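Local atomic coordinates of CRISPR-associated protein CasA/Cse1 (Thermus thermophilus, PDB entry 4AN8), a protein that forms part of the Cascade ribonucleoprotein complex of type I-E CRISPR immunity, which probably recognises invading DNA with the help of CRISPR RNA. Residues L255-D259 / G260-M264; T371-A374 / E375-L378. All blocks are in the same frame, centred on the assembly; numbering follows the deposited sequence.

Contact 1 (L255-D259 / G260-M264); sequences LDEGD and GVRFM
At the turn of the beta hairpin formed by strands 250-256 and 261-273, Glu257 and Arg262 face each other across the chain reversal and are joined by a salt bridge. Arg262 NH1 donates to Glu257 OE1 over 2.7 Å, the oxygen lying close to the guanidinium plane and receiving the bond on its anti lone pair, away from OE2. The carboxylate stands almost upright on the guanidinium, with 78° between their planes. Glu257 gets there by folding at its second torsion (chi2 -68°), whereas the arginine runs straight out from CG to NE, and the two chains cross at about a right angle. The arginine's aliphatic part takes part too, with Arg262 CD 3.4 Å from Glu257 OE1.

Two backbone bonds hold the hairpin here. Glu257 N donates to Gly260 O at 2.7 Å, closing the turn, and Leu255 N donates to Phe263 O at 3.0 Å. The partners slip by one residue between these bonds; with the helix-like psi of Arg262, -36°, this is consistent with a beta bulge in the second strand. Next to the slip, Val261 CG2 rests 3.6 Å from Leu255 O, and Leu255 CD1 lies 4.3 Å from Phe263 CB.

Where the chain enters the reversal, Asp256 forms an Asx turn: its OD1 accepts from Gly258 N at 2.7 Å, the donor approaching from above the carboxylate plane. The same oxygen is hydrogen-bonded with Tyr154 OH, while OD2 forms a salt bridge with Lys10. Gly258 has backbone angles at which a side chain would press on the preceding carbonyl. Beyond it, Asp259 turns its carboxylate to Lys151, and Val261 shares backbone bonding with Ala152.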
loop_
_atom_site.group_PDB
_atom_site.type_symbol
_atom_site.label_atom_id
_atom_site.label_comp_id
_atom_site.label_asym_id
_atom_site.label_seq_id
_atom_site.Cartn_x
_atom_site.Cartn_y
_atom_site.Cartn_z
ATOM N N LEU A 255 10.454 -25.242 -5.799
ATOM C CA LEU A 255 11.239 -26.465 -5.859
ATOM C C LEU A 255 12.516 -26.334 -4.991
ATOM O O LEU A 255 13.305 -25.402 -5.155
ATOM C CB LEU A 255 11.595 -26.784 -7.324
ATOM C CG LEU A 255 10.416 -26.820 -8.320
ATOM C CD1 LEU A 255 10.857 -27.288 -9.733
ATOM C CD2 LEU A 255 9.284 -27.693 -7.783
ATOM N N ASP A 256 12.711 -27.280 -4.079
ATOM C CA ASP A 256 13.823 -27.237 -3.145
ATOM C C ASP A 256 15.103 -27.773 -3.799
ATOM O O ASP A 256 15.180 -28.954 -4.163
ATOM C CB ASP A 256 13.446 -28.054 -1.899
ATOM C CG ASP A 256 14.538 -28.069 -0.830
ATOM O OD1 ASP A 256 15.563 -27.355 -0.975
ATOM O OD2 ASP A 256 14.343 -28.800 0.178
ATOM N N GLU A 257 16.095 -26.898 -3.955
ATOM C CA GLU A 257 17.416 -27.274 -4.476
ATOM C C GLU A 257 18.253 -28.035 -3.454
ATOM O O GLU A 257 19.309 -28.545 -3.781
ATOM C CB GLU A 257 18.209 -26.035 -4.883
ATOM C CG GLU A 257 17.583 -25.213 -5.971
ATOM C CD GLU A 257 17.563 -25.931 -7.306
ATOM O OE1 GLU A 257 18.615 -25.933 -7.975
ATOM O OE2 GLU A 257 16.500 -26.481 -7.691
ATOM N N GLY A 258 17.791 -28.099 -2.213
ATOM C CA GLY A 258 18.549 -28.744 -1.156
ATOM C C GLY A 258 18.785 -27.789 0.000
ATOM O O GLY A 258 18.597 -28.151 1.171
ATOM N N ASP A 259 19.182 -26.560 -0.328
ATOM C CA ASP A 259 19.329 -25.515 0.683
ATOM C C ASP A 259 18.875 -24.147 0.159
ATOM O O ASP A 259 19.301 -23.116 0.663
ATOM C CB ASP A 259 20.775 -25.424 1.138
ATOM C CG ASP A 259 21.690 -25.027 0.024
ATOM O OD1 ASP A 259 21.178 -24.619 -1.035
ATOM O OD2 ASP A 259 22.918 -25.118 0.197
ATOM N N GLY A 260 18.028 -24.151 -0.863
ATOM C CA GLY A 260 17.553 -22.931 -1.485
ATOM C C GLY A 260 16.608 -23.209 -2.647
ATOM O O GLY A 260 16.249 -24.361 -2.935
ATOM N N VAL A 261 16.211 -22.140 -3.330
ATOM C CA VAL A 261 15.243 -22.252 -4.412
ATOM C C VAL A 261 15.722 -21.489 -5.636
ATOM O O VAL A 261 16.162 -20.344 -5.528
ATOM C CB VAL A 261 13.857 -21.683 -3.990
ATOM C CG1 VAL A 261 12.941 -21.568 -5.199
ATOM C CG2 VAL A 261 13.237 -22.541 -2.898
ATOM N N ARG A 262 15.625 -22.127 -6.799
ATOM C CA ARG A 262 15.888 -21.464 -8.073
ATOM C C ARG A 262 14.653 -21.422 -8.971
ATOM O O ARG A 262 14.467 -20.469 -9.712
ATOM C CB ARG A 262 17.017 -22.166 -8.837
ATOM C CG ARG A 262 18.406 -22.063 -8.215
ATOM C CD ARG A 262 19.453 -22.797 -9.089
ATOM N NE ARG A 262 20.807 -22.590 -8.599
ATOM C CZ ARG A 262 21.431 -23.396 -7.748
ATOM N NH1 ARG A 262 20.835 -24.497 -7.297
ATOM N NH2 ARG A 262 22.660 -23.103 -7.351
ATOM N N PHE A 263 13.849 -22.483 -8.929
ATOM C CA PHE A 263 12.735 -22.696 -9.856
ATOM C C PHE A 263 11.430 -23.065 -9.151
ATOM O O PHE A 263 11.421 -23.445 -7.981
ATOM C CB PHE A 263 13.074 -23.807 -10.874
ATOM C CG PHE A 263 14.231 -23.479 -11.754
ATOM C CD1 PHE A 263 14.074 -22.645 -12.841
ATOM C CD2 PHE A 263 15.482 -23.991 -11.486
ATOM C CE1 PHE A 263 15.149 -22.326 -13.658
ATOM C CE2 PHE A 263 16.559 -23.670 -12.289
ATOM C CZ PHE A 263 16.389 -22.829 -13.373
ATOM N N MET A 264 10.329 -22.958 -9.890
ATOM C CA MET A 264 9.008 -23.219 -9.358
ATOM C C MET A 264 8.076 -23.784 -10.436
ATOM O O MET A 264 8.169 -23.421 -11.615
ATOM C CB MET A 264 8.421 -21.921 -8.792
ATOM C CG MET A 264 8.191 -20.837 -9.824
ATOM S SD MET A 264 7.595 -19.304 -9.036
ATOM C CE MET A 264 7.504 -18.213 -10.444
#

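Contact 2 (T371-A374 / E375-L378); sequences TPKA and EENL
Lys373 and Asn377, one turn apart in the first turns of helix 372-403, lie against each other through the aliphatic part of the lysine and the amide of the asparagine. The asparagine can be traced outward. Its CB sits 3.6 Å from Ala374 O, and CG is 3.5 Å from Lys373 O, the same carbonyl that receives the backbone N of Asn377 at 2.8 Å. With CG beside its own backbone N (chi1 -72°), the side chain folds back toward the start of the helix. There OD1 comes to 3.8 Å from Lys373 CD, and ND2 lies nearer that carbon, at 3.3 Å. The hydrogen bond of ND2 is made to Val448 O, so the amide spans from the helix surface to a neighbouring loop.

The bend at chi2 (45°) lays Lys373 CD against the amide, and the further bend at chi3 turns the end of the chain toward Glu376. Its ammonium group ends beside the carboxylate of Glu376, but the exact placing of that ion pair is doubtful.

Thr371 is the N-cap. Its OG1 accepts a weak bond from Ala374 N at 3.5 Å and also bonds to Gly368 O. Its carbonyl O takes Glu375 N at 2.8 Å, while Glu375 CG packs 3.2 Å from the same oxygen before the chain extends to a salt bridge with Arg313.

Leu378 packs on Phe441 and Phe445 of helix 429-446, and Asn377 touches Ser453 and Leu454 at the start of helix 453-476.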
loop_
_atom_site.group_PDB
_atom_site.type_symbol
_atom_site.label_atom_id
_atom_site.label_comp_id
_atom_site.label_asym_id
_atom_site.label_seq_id
_atom_site.Cartn_x
_atom_site.Cartn_y
_atom_site.Cartn_z
ATOM N N THR A 371 -12.586 14.395 12.146
ATOM C CA THR A 371 -13.626 15.298 12.654
ATOM C C THR A 371 -14.060 16.247 11.530
ATOM O O THR A 371 -13.308 16.456 10.580
ATOM C CB THR A 371 -13.105 16.126 13.847
ATOM O OG1 THR A 371 -12.009 16.938 13.416
ATOM C CG2 THR A 371 -12.618 15.206 14.972
ATOM N N PRO A 372 -15.276 16.821 11.628
ATOM C CA PRO A 372 -15.808 17.736 10.601
ATOM C C PRO A 372 -14.917 18.948 10.331
ATOM O O PRO A 372 -14.785 19.376 9.191
ATOM C CB PRO A 372 -17.144 18.197 11.200
ATOM C CG PRO A 372 -17.566 17.067 12.075
ATOM C CD PRO A 372 -16.283 16.521 12.666
ATOM N N LYS A 373 -14.316 19.499 11.375
ATOM C CA LYS A 373 -13.465 20.665 11.211
ATOM C C LYS A 373 -12.198 20.294 10.440
ATOM O O LYS A 373 -11.896 20.901 9.413
ATOM C CB LYS A 373 -13.132 21.298 12.573
ATOM C CG LYS A 373 -11.989 22.312 12.565
ATOM C CD LYS A 373 -12.074 23.312 11.408
ATOM C CE LYS A 373 -13.267 24.239 11.520
ATOM N NZ LYS A 373 -13.243 25.288 10.456
ATOM N N ALA A 374 -11.470 19.291 10.932
ATOM C CA ALA A 374 -10.296 18.806 10.217
ATOM C C ALA A 374 -10.652 18.423 8.778
ATOM O O ALA A 374 -9.937 18.779 7.851
ATOM C CB ALA A 374 -9.659 17.636 10.956
ATOM N N GLU A 375 -11.757 17.713 8.581
ATOM C CA GLU A 375 -12.120 17.303 7.226
ATOM C C GLU A 375 -12.368 18.541 6.373
ATOM O O GLU A 375 -11.987 18.590 5.205
ATOM C CB GLU A 375 -13.320 16.352 7.218
ATOM C CG GLU A 375 -12.977 14.978 7.809
ATOM C CD GLU A 375 -14.093 13.950 7.706
ATOM O OE1 GLU A 375 -15.049 14.141 6.923
ATOM O OE2 GLU A 375 -14.006 12.930 8.413
ATOM N N GLU A 376 -12.989 19.547 6.983
ATOM C CA GLU A 376 -13.288 20.804 6.313
ATOM C C GLU A 376 -11.994 21.491 5.910
ATOM O O GLU A 376 -11.843 21.923 4.765
ATOM C CB GLU A 376 -14.109 21.707 7.239
ATOM C CG GLU A 376 -14.022 23.196 6.938
ATOM C CD GLU A 376 -14.627 24.050 8.046
ATOM O OE1 GLU A 376 -15.675 23.659 8.606
ATOM O OE2 GLU A 376 -14.047 25.112 8.363
ATOM N N ASN A 377 -11.059 21.579 6.848
ATOM C CA ASN A 377 -9.753 22.165 6.558
ATOM C C ASN A 377 -9.019 21.442 5.428
ATOM O O ASN A 377 -8.420 22.081 4.558
ATOM C CB ASN A 377 -8.879 22.213 7.808
ATOM C CG ASN A 377 -9.346 23.247 8.787
ATOM O OD1 ASN A 377 -9.991 24.223 8.404
ATOM N ND2 ASN A 377 -9.046 23.041 10.067
ATOM N N LEU A 378 -9.069 20.115 5.447
ATOM C CA LEU A 378 -8.386 19.315 4.438
ATOM C C LEU A 378 -9.008 19.575 3.072
ATOM O O LEU A 378 -8.301 19.759 2.087
ATOM C CB LEU A 378 -8.458 17.827 4.791
ATOM C CG LEU A 378 -7.679 16.853 3.905
ATOM C CD1 LEU A 378 -6.192 17.258 3.794
ATOM C CD2 LEU A 378 -7.811 15.429 4.453
#

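In the fold
Contacts 1 and 2 are separate local elements on opposite sides of the chain's centre, lying 29 and 24 Å from it. Their own centres are 53 Å apart, and about 40 Å separates their nearest atoms, so neither touches the other. In sequence they come one after the other: the hairpin turn of 255-264 is completed well before helix 372-403 begins at 371-378. Contact 1 belongs to a mixed sheet built around strand 261-273 and packs beside Lys127, Leu128 and Lys151, on the two sides of the unmodelled segment 134-147, whereas contact 2 opens a long helix that packs with the C-terminal helices. Both fall within the Cse1 family region.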